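Local coordinates for glycosyl hydrolase (PDB 7LR8), which probably hydrolyses the beta-1,4 linkage of Man-beta-1,4-GlcNAc, the disaccharide from the N-glycan core, as a retaining family 5 glycoside hydrolase, at residues 71-74 against 75-78; 243-246 against 247-251; 278-281 against 282-285. The protein carries 1 engineered substitution. All blocks are in the same frame, centred on the assembly; numbering follows the deposited sequence.

Contact 1: 71-74 against 75-78; sequences PRAV and EQLA. With SO4 (sulfate ion), chain K.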
loop_
_atom_site.group_PDB
_atom_site.type_symbol
_atom_site.label_atom_id
_atom_site.label_comp_id
_atom_site.label_asym_id
_atom_site.label_seq_id
_atom_site.Cartn_x
_atom_site.Cartn_y
_atom_site.Cartn_z
ATOM N N PRO B 71 14.336 0.488 11.772
ATOM C CA PRO B 71 15.075 -0.315 12.764
ATOM C C PRO B 71 14.172 -1.159 13.652
ATOM O O PRO B 71 14.552 -2.277 14.006
ATOM C CB PRO B 71 15.836 0.751 13.564
ATOM C CG PRO B 71 16.044 1.885 12.577
ATOM C CD PRO B 71 14.741 1.904 11.786
ATOM N N ARG B 72 12.985 -0.663 14.014
ATOM C CA ARG B 72 12.113 -1.410 14.920
ATOM C C ARG B 72 11.561 -2.666 14.258
ATOM O O ARG B 72 11.388 -3.700 14.915
ATOM C CB ARG B 72 10.964 -0.519 15.396
ATOM C CG ARG B 72 10.029 -1.186 16.420
ATOM C CD ARG B 72 8.750 -0.357 16.555
ATOM N NE ARG B 72 7.989 -0.715 17.746
ATOM C CZ ARG B 72 6.766 -0.270 18.014
ATOM N NH1 ARG B 72 6.157 0.556 17.170
ATOM N NH2 ARG B 72 6.156 -0.651 19.125
ATOM N N ALA B 73 11.239 -2.586 12.966
ATOM C CA ALA B 73 10.756 -3.757 12.248
ATOM C C ALA B 73 11.834 -4.824 12.177
ATOM O O ALA B 73 11.559 -6.020 12.369
ATOM C CB ALA B 73 10.300 -3.356 10.844
ATOM N N VAL B 74 13.069 -4.400 11.911
ATOM C CA VAL B 74 14.204 -5.313 11.891
ATOM C C VAL B 74 14.366 -5.992 13.247
ATOM O O VAL B 74 14.581 -7.206 13.325
ATOM C CB VAL B 74 15.472 -4.547 11.467
ATOM C CG1 VAL B 74 16.699 -5.410 11.621
ATOM C CG2 VAL B 74 15.321 -4.020 10.011
ATOM N N GLU B 75 14.245 -5.228 14.333
ATOM C CA GLU B 75 14.403 -5.800 15.666
ATOM C C GLU B 75 13.241 -6.721 16.043
ATOM O O GLU B 75 13.447 -7.706 16.763
ATOM C CB GLU B 75 14.571 -4.672 16.681
ATOM C CG GLU B 75 15.896 -3.908 16.454
ATOM C CD GLU B 75 16.053 -2.652 17.282
ATOM O OE1 GLU B 75 15.257 -2.442 18.221
ATOM O OE2 GLU B 75 16.988 -1.872 16.990
ATOM N N GLN B 76 12.020 -6.421 15.588
ATOM C CA GLN B 76 10.903 -7.339 15.815
ATOM C C GLN B 76 11.134 -8.656 15.085
ATOM O O GLN B 76 10.877 -9.734 15.631
ATOM C CB GLN B 76 9.585 -6.692 15.365
ATOM C CG GLN B 76 9.147 -5.499 16.233
ATOM C CD GLN B 76 8.115 -4.620 15.531
ATOM O OE1 GLN B 76 7.911 -4.736 14.321
ATOM N NE2 GLN B 76 7.458 -3.745 16.291
ATOM N N LEU B 77 11.650 -8.584 13.856
ATOM C CA LEU B 77 11.969 -9.801 13.113
ATOM C C LEU B 77 13.040 -10.620 13.828
ATOM O O LEU B 77 12.959 -11.857 13.870
ATOM C CB LEU B 77 12.419 -9.436 11.697
ATOM C CG LEU B 77 12.809 -10.594 10.774
ATOM C CD1 LEU B 77 11.624 -11.560 10.558
ATOM C CD2 LEU B 77 13.332 -10.070 9.448
ATOM N N ALA B 78 14.042 -9.949 14.407
ATOM C CA ALA B 78 15.055 -10.667 15.180
ATOM C C ALA B 78 14.446 -11.300 16.426
ATOM O O ALA B 78 14.798 -12.430 16.787
ATOM C CB ALA B 78 16.207 -9.723 15.556
HETATM S S SO4 K . 8.336 -3.414 20.004
HETATM O O1 SO4 K . 9.303 -2.634 19.236
HETATM O O2 SO4 K . 9.001 -3.996 21.166
HETATM O O3 SO4 K . 7.250 -2.545 20.448
HETATM O O4 SO4 K . 7.792 -4.486 19.176
#
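Arg72 and Gln76, one turn apart on helix 71-86, grip the same sulfate ion, which probably came from the crystallisation liquor. Arg72 gives two hydrogen bonds to two different oxygens. Arg72 NE reaches O1 of the sulfate at 2.8 Å, and Arg72 NH2 reaches its O3 at 2.6 Å. Both are nearly straight, and both oxygens lie at the edge of the guanidinium. This is the side-on, two-pronged grip of an arginine on an oxyanion. Gln76 NE2 adds a third bond, to SO4 O4 at 3.0 Å. Gln76 NE2 also sits over one face of the guanidinium, 3.4 Å from Arg72 NE. Both are donors and do not bond each other; their side chains are linked through the shared anion. The amide and guanidinium planes are 44° apart.

CG of Arg72 is anti to the backbone N (chi1 -177°), and the chain runs extended from CG to NE. This carries the head out to the ion. Gln76 CG lies beside its own backbone N and close to Arg72 O. The backbone here is regular helix, with Gln76 N bonded to Arg72 O at 2.9 Å.

Arg72 NH1 bonds to Leu31 O of the second subunit, so the site lies at the dimer interface. Val74, Leu77 and Ala78 pack on helix 122-139, while Trp30 meets Gln76 and Leu77.

Contact 2: 243-246 against 247-251; sequences AQHA and AYLVE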
loop_
_atom_site.group_PDB
_atom_site.type_symbol
_atom_site.label_atom_id
_atom_site.label_comp_id
_atom_site.label_asym_id
_atom_site.label_seq_id
_atom_site.Cartn_x
_atom_site.Cartn_y
_atom_site.Cartn_z
ATOM N N ALA B 243 -3.135 -36.179 -5.322
ATOM C CA ALA B 243 -2.290 -36.623 -4.211
ATOM C C ALA B 243 -0.807 -36.537 -4.547
ATOM O O ALA B 243 0.027 -36.406 -3.643
ATOM C CB ALA B 243 -2.638 -38.057 -3.818
ATOM N N GLN B 244 -0.456 -36.652 -5.821
ATOM C CA GLN B 244 0.934 -36.712 -6.234
ATOM C C GLN B 244 1.435 -35.383 -6.783
ATOM O O GLN B 244 2.573 -35.308 -7.259
ATOM C CB GLN B 244 1.106 -37.818 -7.284
ATOM C CG GLN B 244 0.890 -39.251 -6.751
ATOM C CD GLN B 244 2.126 -39.793 -6.059
ATOM O OE1 GLN B 244 3.231 -39.278 -6.243
ATOM N NE2 GLN B 244 1.949 -40.845 -5.275
ATOM N N HIS B 245 0.617 -34.332 -6.734
ATOM C CA HIS B 245 1.007 -33.098 -7.400
ATOM C C HIS B 245 2.294 -32.529 -6.813
ATOM O O HIS B 245 3.159 -32.043 -7.552
ATOM C CB HIS B 245 -0.130 -32.074 -7.328
ATOM C CG HIS B 245 0.179 -30.800 -8.053
ATOM N ND1 HIS B 245 0.868 -29.754 -7.469
ATOM C CD2 HIS B 245 -0.054 -30.432 -9.335
ATOM C CE1 HIS B 245 1.019 -28.786 -8.356
ATOM N NE2 HIS B 245 0.482 -29.176 -9.498
ATOM N N ALA B 246 2.453 -32.589 -5.494
ATOM C CA ALA B 246 3.654 -32.013 -4.896
ATOM C C ALA B 246 4.898 -32.831 -5.239
ATOM O O ALA B 246 5.960 -32.261 -5.521
ATOM C CB ALA B 246 3.479 -31.883 -3.383
ATOM N N ALA B 247 4.795 -34.168 -5.214
ATOM C CA ALA B 247 5.906 -35.009 -5.652
ATOM C C ALA B 247 6.232 -34.764 -7.120
ATOM O O ALA B 247 7.398 -34.805 -7.526
ATOM C CB ALA B 247 5.574 -36.489 -5.416
ATOM N N TYR B 248 5.210 -34.514 -7.938
ATOM C CA TYR B 248 5.453 -34.172 -9.337
ATOM C C TYR B 248 6.309 -32.917 -9.471
ATOM O O TYR B 248 7.257 -32.881 -10.264
ATOM C CB TYR B 248 4.130 -33.956 -10.048
ATOM C CG TYR B 248 4.256 -33.379 -11.440
ATOM C CD1 TYR B 248 5.010 -34.023 -12.412
ATOM C CD2 TYR B 248 3.573 -32.229 -11.796
ATOM C CE1 TYR B 248 5.107 -33.513 -13.700
ATOM C CE2 TYR B 248 3.655 -31.719 -13.080
ATOM C CZ TYR B 248 4.419 -32.362 -14.024
ATOM O OH TYR B 248 4.495 -31.854 -15.303
ATOM N N LEU B 249 5.948 -31.850 -8.759
ATOM C CA LEU B 249 6.727 -30.621 -8.886
ATOM C C LEU B 249 8.163 -30.850 -8.437
ATOM O O LEU B 249 9.104 -30.307 -9.032
ATOM C CB LEU B 249 6.083 -29.489 -8.085
ATOM C CG LEU B 249 4.867 -28.784 -8.679
ATOM C CD1 LEU B 249 4.483 -27.624 -7.772
ATOM C CD2 LEU B 249 5.142 -28.302 -10.103
ATOM N N VAL B 250 8.348 -31.665 -7.395
ATOM C CA VAL B 250 9.691 -31.978 -6.910
ATOM C C VAL B 250 10.509 -32.638 -8.012
ATOM O O VAL B 250 11.630 -32.215 -8.314
ATOM C CB VAL B 250 9.611 -32.868 -5.654
ATOM C CG1 VAL B 250 10.971 -33.520 -5.337
ATOM C CG2 VAL B 250 9.096 -32.069 -4.460
ATOM N N GLU B 251 9.957 -33.685 -8.633
ATOM C CA GLU B 251 10.719 -34.416 -9.639
ATOM C C GLU B 251 10.827 -33.629 -10.940
ATOM O O GLU B 251 11.820 -33.768 -11.663
ATOM C CB GLU B 251 10.094 -35.791 -9.884
ATOM C CG GLU B 251 10.205 -36.711 -8.681
ATOM C CD GLU B 251 11.638 -36.886 -8.231
ATOM O OE1 GLU B 251 12.494 -37.174 -9.097
ATOM O OE2 GLU B 251 11.905 -36.739 -7.014
HETATM O O HOH W 1 2.527 -35.322 -3.479
#
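Tyr248 N bonds to Gln244 O at 2.8 Å. Two further i to i+4 bonds follow, Leu249 N to His245 O at 3.0 Å and Val250 N to Ala246 O at 3.1 Å. The turn before them is different. Water 1 gives a hydrogen bond to Ala243 O at 2.7 Å and takes one from Ala247 N at 3.1 Å. It therefore stands in the place of a direct i to i+4 bond. Gln244 has phi -101° and psi 5°, well away from ideal helix values, which fits the opened turn.

His245 and Tyr248 have their polar ends tied outside this turn. His245 ND1 bonds to Ser225 OG, and Tyr248 OH bonds to Cys376 O. The bond to Ser225 would help to hold the imidazole in its rotation.

His245 and Leu249 make the main side-chain contact. The imidazole CE1 of His245 lies 3.7 Å from Leu249 CD1, and the methyl approaches the ring obliquely. Leu249 CG is beside its own backbone N (chi1 -78°), which sends the side chain back toward His245. The chain of Gln244 is bent at chi2, and its OE1 comes 3.7 Å from Ala247 CB. Tyr248 CB rests on His245 O at 3.3 Å.

Helix 240-253 is enclosed on several sides. Leu249 and Ala246 lie on strand 221-225 of the parallel barrel sheet. Ala246 and Gln244 also meet helix 281-293. Tyr248 turns to helix 381-391, where its ring meets Phe383 edge-to-face. The turn thus joins the barrel to the C-terminal region.

Contact 3: 278-281 against 282-285; sequences AEYA and AEFA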
loop_
_atom_site.group_PDB
_atom_site.type_symbol
_atom_site.label_atom_id
_atom_site.label_comp_id
_atom_site.label_asym_id
_atom_site.label_seq_id
_atom_site.Cartn_x
_atom_site.Cartn_y
_atom_site.Cartn_z
ATOM N N ALA B 278 -12.597 -30.016 3.724
ATOM C CA ALA B 278 -12.027 -30.058 5.067
ATOM C C ALA B 278 -12.070 -31.467 5.652
ATOM O O ALA B 278 -11.153 -31.865 6.381
ATOM C CB ALA B 278 -12.759 -29.075 5.979
ATOM N N GLU B 279 -13.127 -32.238 5.351
ATOM C CA GLU B 279 -13.218 -33.603 5.871
ATOM C C GLU B 279 -12.215 -34.555 5.228
ATOM O O GLU B 279 -12.009 -35.650 5.755
ATOM C CB GLU B 279 -14.635 -34.158 5.687
ATOM C CG GLU B 279 -15.086 -34.241 4.245
ATOM C CD GLU B 279 -15.995 -33.082 3.864
ATOM O OE1 GLU B 279 -15.622 -31.913 4.123
ATOM O OE2 GLU B 279 -17.092 -33.342 3.318
ATOM N N TYR B 280 -11.592 -34.171 4.114
ATOM C CA TYR B 280 -10.574 -34.974 3.447
ATOM C C TYR B 280 -9.169 -34.424 3.663
ATOM O O TYR B 280 -8.196 -35.030 3.201
ATOM C CB TYR B 280 -10.880 -35.055 1.944
ATOM C CG TYR B 280 -10.015 -36.027 1.172
ATOM C CD1 TYR B 280 -10.140 -37.398 1.359
ATOM C CD2 TYR B 280 -9.083 -35.575 0.249
ATOM C CE1 TYR B 280 -9.352 -38.287 0.653
ATOM C CE2 TYR B 280 -8.291 -36.456 -0.458
ATOM C CZ TYR B 280 -8.429 -37.808 -0.252
ATOM O OH TYR B 280 -7.644 -38.688 -0.958
ATOM N N ALA B 281 -9.037 -33.298 4.364
ATOM C CA ALA B 281 -7.740 -32.635 4.459
ATOM C C ALA B 281 -6.703 -33.524 5.138
ATOM O O ALA B 281 -5.533 -33.530 4.740
ATOM C CB ALA B 281 -7.874 -31.308 5.205
ATOM N N ALA B 282 -7.107 -34.271 6.175
ATOM C CA ALA B 282 -6.147 -35.127 6.870
ATOM C C ALA B 282 -5.646 -36.241 5.959
ATOM O O ALA B 282 -4.434 -36.485 5.865
ATOM C CB ALA B 282 -6.774 -35.716 8.141
ATOM N N GLU B 283 -6.570 -36.943 5.295
ATOM C CA GLU B 283 -6.177 -37.991 4.357
ATOM C C GLU B 283 -5.314 -37.432 3.237
ATOM O O GLU B 283 -4.351 -38.076 2.800
ATOM C CB GLU B 283 -7.409 -38.664 3.758
ATOM C CG GLU B 283 -8.028 -39.727 4.608
ATOM C CD GLU B 283 -9.269 -40.281 3.957
ATOM O OE1 GLU B 283 -9.138 -40.972 2.926
ATOM O OE2 GLU B 283 -10.372 -39.993 4.459
ATOM N N PHE B 284 -5.656 -36.240 2.750
ATOM C CA PHE B 284 -4.904 -35.651 1.651
ATOM C C PHE B 284 -3.493 -35.296 2.089
ATOM O O PHE B 284 -2.534 -35.487 1.330
ATOM C CB PHE B 284 -5.636 -34.414 1.123
ATOM C CG PHE B 284 -4.794 -33.537 0.244
ATOM C CD1 PHE B 284 -4.660 -33.809 -1.111
ATOM C CD2 PHE B 284 -4.128 -32.441 0.769
ATOM C CE1 PHE B 284 -3.866 -32.991 -1.919
ATOM C CE2 PHE B 284 -3.342 -31.632 -0.034
ATOM C CZ PHE B 284 -3.217 -31.913 -1.380
ATOM N N ALA B 285 -3.352 -34.759 3.303
ATOM C CA ALA B 285 -2.032 -34.374 3.796
ATOM C C ALA B 285 -1.134 -35.596 3.930
ATOM O O ALA B 285 0.027 -35.572 3.508
ATOM C CB ALA B 285 -2.164 -33.645 5.136
HETATM O O HOH W 2 -9.755 -33.961 7.540
HETATM O O HOH W 3 -9.359 -36.896 6.071
#
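Tyr280 has CG anti to its own nitrogen (chi1 -171°), and this lays its ring against the first turn of helix 281-293. Glu283 has CG beside its own nitrogen (chi1 -82°) and an extended chain beyond, so its carboxylate comes back to the same ring. Glu283 and Phe284 lie on the same side of the ring plane and meet its two long edges. On one edge, Tyr280 CE1 meets Glu283 OE1 at 3.5 Å. The ring and carboxylate planes are 65° apart, and the oxygen approaches obliquely. On the other edge, Tyr280 CE2 packs on Phe284 CB at 3.7 Å. Phe284 N lies over the ring face, offset toward the rim. The ring therefore spans two successive residues.

The backbone closes the turn. Phe284 N bonds to Tyr280 O at 2.8 Å, and Ala285 N to Ala281 O at 2.9 Å. Earlier in the turn, two waters fill in. Water 2 joins Ala278 O to Ala282 N. Water 3 joins Glu279 O to Glu283 N, with both its bonds at 2.9 Å. Two amide groups at the start of the helix are thus satisfied through water.

The contact lies where the chain after strand 264-269 enters helix 281-293. Tyr280 reaches across to Thr237 and Arg238 in another loop. Phe284 is buried against Ala271 and Val276, within the loop leading from the strand. Ala282 and Ala285 face helix 334-349, packing on Ala338 and Val339.

In the fold
The three contacts come in series along the chain, contacts 1 and 2 on helices 71-86 and 240-253, contact 3 at the start of helix 281-293. These helices belong to the outer layer around an eight-stranded parallel barrel, the TIM-barrel fold of family 5 glycosidases. Contacts 2 and 3 are neighbours, with centres about 17 Å apart and nearest atoms about 5 Å apart; helix 281-293 packs against helix 240-253. Contact 1 lies on the opposite side of the chain's centre from contact 2, centres about 36 Å apart, and about 37 Å from contact 3. Contact 1 is at the subunit interface, whereas the side chain of Leu249 in contact 2 is about 8 Å from the bound GlcNAc.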